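Local atomic coordinates of yncA (Salmonella typhimurium, PDB entry 3DR6), a protein that is a putative acetyltransferase of the GNAT family and probably transfers an acetyl group from acetyl-CoA to an acceptor substrate. Residues P55-S59 and L103-L107; Y68-G72 and L107-A111. Where two conformers were deposited one is given. Residues are numbered along the deposited sequence.

Interaction 1. Residues P55-S59 and L103-L107; sequences PVLVS and LLSRL
Segment 55-59 is extended and runs nearly antiparallel to helix segment 103-107, at 150°, with a closest axis approach of 9.4 Å. Pro55 CA lies 7.5 Å from Leu107 CA, and Ser59 CA 7.1 Å from Leu103 CA. Pro55 and Leu57 point toward the helix, Val56 and Val58 away from it. Leu57 (m,t) brings CD1 to 4.0 Å from Leu103 O and 3.7 Å from Leu107 N. Leu103 (m,t) sends CD2 to 4.3 Å from Leu57 CB and CD1 to 3.7 Å from Ser59 OG. That hydroxyl is hydrogen-bonded to Thr66. Helix 99-113, which follows strand 83-90, packs here on the central sheet of the GNAT fold. Leu104 and Ser105 turn away. Arg106 CG is 3.4 Å from Leu57 CD1. Leu57 CD2 lies over one face of its guanidinium, which forms a salt bridge with Glu110 and a cation-pi contact with Phe8. Leu107 (t,p) places CD1 3.9 Å from both Leu57 CD1 and Pro55 CG; Leu107 N donates a hydrogen bond to Leu103 O at 2.9 Å.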
loop_
_atom_site.group_PDB
_atom_site.type_symbol
_atom_site.label_atom_id
_atom_site.label_comp_id
_atom_site.label_asym_id
_atom_site.label_seq_id
_atom_site.Cartn_x
_atom_site.Cartn_y
_atom_site.Cartn_z
ATOM N N PRO C 55 -9.381 5.691 15.213
ATOM C CA PRO C 55 -8.927 6.237 16.489
ATOM C C PRO C 55 -7.620 7.005 16.366
ATOM O O PRO C 55 -6.747 6.662 15.542
ATOM C CB PRO C 55 -8.761 4.988 17.360
ATOM C CG PRO C 55 -8.285 3.917 16.348
ATOM C CD PRO C 55 -8.995 4.268 15.043
ATOM N N VAL C 56 -7.506 8.071 17.158
ATOM C CA VAL C 56 -6.220 8.701 17.416
ATOM C C VAL C 56 -6.064 8.642 18.935
ATOM O O VAL C 56 -6.893 9.199 19.669
ATOM C CB VAL C 56 -6.128 10.158 16.858
ATOM C CG1 VAL C 56 -4.736 10.748 17.126
ATOM C CG2 VAL C 56 -6.423 10.196 15.334
ATOM N N LEU C 57 -5.052 7.906 19.399
ATOM C CA LEU C 57 -4.790 7.736 20.838
ATOM C C LEU C 57 -3.555 8.528 21.236
ATOM O O LEU C 57 -2.636 8.707 20.428
ATOM C CB LEU C 57 -4.533 6.267 21.171
ATOM C CG LEU C 57 -5.620 5.255 20.774
ATOM C CD1 LEU C 57 -5.093 3.835 20.920
ATOM C CD2 LEU C 57 -6.903 5.471 21.572
ATOM N N VAL C 58 -3.522 8.994 22.483
ATOM C CA VAL C 58 -2.273 9.522 23.030
ATOM C C VAL C 58 -1.942 8.811 24.326
ATOM O O VAL C 58 -2.857 8.439 25.083
ATOM C CB VAL C 58 -2.302 11.064 23.275
ATOM C CG1 VAL C 58 -2.376 11.822 21.953
ATOM C CG2 VAL C 58 -3.448 11.443 24.195
ATOM N N SER C 59 -0.641 8.629 24.585
ATOM C CA SER C 59 -0.162 8.335 25.934
ATOM C C SER C 59 0.169 9.649 26.669
ATOM O O SER C 59 0.642 10.622 26.071
ATOM C CB SER C 59 1.042 7.378 25.947
ATOM O OG SER C 59 2.047 7.752 25.022
ATOM N N LEU C 103 0.378 1.397 23.691
ATOM C CA LEU C 103 -0.367 2.101 22.647
ATOM C C LEU C 103 -0.910 1.130 21.600
ATOM O O LEU C 103 -2.084 1.184 21.233
ATOM C CB LEU C 103 0.522 3.153 21.956
ATOM C CG LEU C 103 0.625 4.430 22.804
ATOM C CD1 LEU C 103 1.752 5.329 22.289
ATOM C CD2 LEU C 103 -0.747 5.156 22.818
ATOM N N LEU C 104 -0.038 0.250 21.130
ATOM C CA LEU C 104 -0.414 -0.696 20.079
ATOM C C LEU C 104 -1.517 -1.655 20.558
ATOM O O LEU C 104 -2.449 -1.940 19.810
ATOM C CB LEU C 104 0.809 -1.437 19.517
ATOM C CG LEU C 104 0.507 -2.398 18.357
ATOM C CD1 LEU C 104 -0.297 -1.732 17.221
ATOM C CD2 LEU C 104 1.822 -2.999 17.816
ATOM N N SER C 105 -1.409 -2.113 21.807
ATOM C CA SER C 105 -2.423 -3.005 22.386
ATOM C C SER C 105 -3.794 -2.329 22.390
ATOM O O SER C 105 -4.779 -2.898 21.919
ATOM C CB SER C 105 -2.032 -3.454 23.801
ATOM O OG SER C 105 -2.861 -4.517 24.241
ATOM N N ARG C 106 -3.842 -1.096 22.887
ATOM C CA ARG C 106 -5.087 -0.320 22.897
ATOM C C ARG C 106 -5.636 -0.119 21.466
ATOM O O ARG C 106 -6.848 -0.283 21.219
ATOM C CB ARG C 106 -4.889 1.016 23.602
ATOM C CG ARG C 106 -6.113 1.952 23.563
ATOM C CD ARG C 106 -7.370 1.362 24.249
ATOM N NE ARG C 106 -8.537 2.215 23.998
ATOM C CZ ARG C 106 -8.814 3.341 24.669
ATOM N NH1 ARG C 106 -8.023 3.772 25.653
ATOM N NH2 ARG C 106 -9.891 4.049 24.355
ATOM N N LEU C 107 -4.738 0.195 20.529
ATOM C CA LEU C 107 -5.096 0.375 19.116
ATOM C C LEU C 107 -5.807 -0.849 18.525
ATOM O O LEU C 107 -6.815 -0.728 17.820
ATOM C CB LEU C 107 -3.837 0.691 18.298
ATOM C CG LEU C 107 -4.058 1.403 16.976
ATOM C CD1 LEU C 107 -4.676 2.819 17.217
ATOM C CD2 LEU C 107 -2.742 1.456 16.189
#

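Interaction 2. Residues Y68-G72 and L107-A111; sequences YASFG and LIDEA
Helix 107-111 lies over strand 68-72 and runs in nearly the same direction. The angle is 30° (signed crossing -30°) and the axes come within 9.2 Å. The closest CA atoms are those of Ser70 and Leu107, 6.9 Å apart. The strand is fully extended, so Ala69 and Phe71 face the helix while Ser70 faces the other way. The small Ala69 and the large Phe71 leave a hollow between them above the backbone of Ser70. Leu107 fills it. Its t,p rotamer sets CD1 4.2 Å from Ala69 CB and CD2 3.3 Å from Ser70 O, a packing contact. Its CG is 3.9 Å from Phe71 CD2, at the edge of the ring. In the GNAT fold such packing joins one face of the central sheet to a helix, here 99-113; strand 83-90 borders this strand on one side and strand 56-61 on the other. The Phe71 ring (chi1 63°) is the second bump, and it rises toward the next turn of the helix. CE2 reaches 3.6 Å from Ala111 CA and 3.7 Å from Ala111 CB, where the short side chain allows a close approach. Glu110 C also lies at the ring edge, 4.1 Å from Phe71 CE2. The Glu110 carboxylate turns away and makes salt bridges with Arg106 and Arg113. One helical turn separates the two helix sites, with Ala111 N hydrogen-bonded to Leu107 O at 2.8 Å. On the far side of the strand, Ser70 OG is hydrogen-bonded to Arg49 and to Pro55 O.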
loop_
_atom_site.group_PDB
_atom_site.type_symbol
_atom_site.label_atom_id
_atom_site.label_comp_id
_atom_site.label_asym_id
_atom_site.label_seq_id
_atom_site.Cartn_x
_atom_site.Cartn_y
_atom_site.Cartn_z
ATOM N N TYR C 68 1.833 8.784 20.562
ATOM C CA TYR C 68 0.520 8.698 19.961
ATOM C C TYR C 68 0.434 7.515 18.999
ATOM O O TYR C 68 1.465 6.973 18.546
ATOM C CB TYR C 68 0.126 10.017 19.271
ATOM C CG TYR C 68 0.711 10.254 17.882
ATOM C CD1 TYR C 68 1.958 10.877 17.719
ATOM C CD2 TYR C 68 0.002 9.887 16.730
ATOM C CE1 TYR C 68 2.482 11.113 16.462
ATOM C CE2 TYR C 68 0.527 10.119 15.456
ATOM C CZ TYR C 68 1.762 10.729 15.332
ATOM O OH TYR C 68 2.281 10.969 14.071
ATOM N N ALA C 69 -0.799 7.115 18.706
ATOM C CA ALA C 69 -1.049 5.965 17.827
ATOM C C ALA C 69 -2.332 6.186 17.036
ATOM O O ALA C 69 -3.287 6.817 17.519
ATOM C CB ALA C 69 -1.135 4.681 18.635
ATOM N N SER C 70 -2.344 5.673 15.814
ATOM C CA SER C 70 -3.556 5.714 14.985
ATOM C C SER C 70 -3.494 4.558 13.995
ATOM O O SER C 70 -2.471 3.870 13.909
ATOM C CB SER C 70 -3.643 7.054 14.230
ATOM O OG SER C 70 -4.930 7.214 13.637
ATOM N N PHE C 71 -4.584 4.330 13.271
ATOM C CA PHE C 71 -4.489 3.518 12.062
ATOM C C PHE C 71 -5.285 4.152 10.947
ATOM O O PHE C 71 -6.216 4.967 11.190
ATOM C CB PHE C 71 -4.872 2.044 12.305
ATOM C CG PHE C 71 -6.302 1.819 12.744
ATOM C CD1 PHE C 71 -7.361 2.012 11.847
ATOM C CD2 PHE C 71 -6.577 1.355 14.040
ATOM C CE1 PHE C 71 -8.695 1.771 12.237
ATOM C CE2 PHE C 71 -7.915 1.103 14.448
ATOM C CZ PHE C 71 -8.971 1.321 13.538
ATOM N N GLY C 72 -4.908 3.779 9.732
ATOM C CA GLY C 72 -5.657 4.135 8.537
ATOM C C GLY C 72 -5.780 2.962 7.596
ATOM O O GLY C 72 -5.259 1.875 7.859
ATOM N N LEU C 107 -4.738 0.195 20.529
ATOM C CA LEU C 107 -5.096 0.375 19.116
ATOM C C LEU C 107 -5.807 -0.849 18.525
ATOM O O LEU C 107 -6.815 -0.728 17.820
ATOM C CB LEU C 107 -3.837 0.691 18.298
ATOM C CG LEU C 107 -4.058 1.403 16.976
ATOM C CD1 LEU C 107 -4.676 2.819 17.217
ATOM C CD2 LEU C 107 -2.742 1.456 16.189
ATOM N N ILE C 108 -5.278 -2.022 18.842
ATOM C CA ILE C 108 -5.832 -3.294 18.367
ATOM C C ILE C 108 -7.285 -3.465 18.825
ATOM O O ILE C 108 -8.128 -3.914 18.060
ATOM C CB ILE C 108 -4.979 -4.481 18.856
ATOM C CG1 ILE C 108 -3.655 -4.535 18.097
ATOM C CG2 ILE C 108 -5.731 -5.809 18.714
ATOM C CD1 ILE C 108 -2.541 -5.301 18.836
ATOM N N ASP C 109 -7.556 -3.083 20.069
ATOM C CA ASP C 109 -8.896 -3.117 20.632
ATOM C C ASP C 109 -9.828 -2.229 19.831
ATOM O O ASP C 109 -10.956 -2.624 19.535
ATOM C CB ASP C 109 -8.872 -2.604 22.073
ATOM C CG ASP C 109 -8.179 -3.551 23.025
ATOM O OD1 ASP C 109 -8.089 -4.755 22.729
ATOM O OD2 ASP C 109 -7.728 -3.070 24.090
ATOM N N GLU C 110 -9.343 -1.034 19.481
ATOM C CA GLU C 110 -10.126 -0.075 18.702
ATOM C C GLU C 110 -10.375 -0.617 17.310
ATOM O O GLU C 110 -11.464 -0.460 16.784
ATOM C CB GLU C 110 -9.466 1.311 18.649
ATOM C CG GLU C 110 -9.358 2.031 20.011
ATOM C CD GLU C 110 -10.688 2.196 20.742
ATOM O OE1 GLU C 110 -11.747 2.356 20.078
ATOM O OE2 GLU C 110 -10.667 2.165 21.994
ATOM N N ALA C 111 -9.378 -1.288 16.732
ATOM C CA ALA C 111 -9.537 -1.931 15.426
ATOM C C ALA C 111 -10.669 -2.982 15.440
ATOM O O ALA C 111 -11.512 -3.002 14.544
ATOM C CB ALA C 111 -8.195 -2.540 14.948
#

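How the interactions relate
Interactions 1 and 2 are adjoining parts of one helix-on-sheet interface, with centres 5 Å apart. Both use helix 99-113 and share Leu107, which spans the two neighbouring strands 56-61 and 64-73. These strands are antiparallel, so the same helix runs against the first and along the second. They are joined directly: Leu57 N lies 2.8 Å from Ala69 O, and Pro55 O lies 2.7 Å from Ser70 OG, both probable hydrogen bonds. Pro55 CD also packs 3.3 Å from Phe71 CZ. In GNAT enzymes the loop before the equivalent helix usually binds the acetyl-CoA pyrophosphate, so the shared helix probably follows the cofactor-binding loop; no cofactor is present in these coordinates.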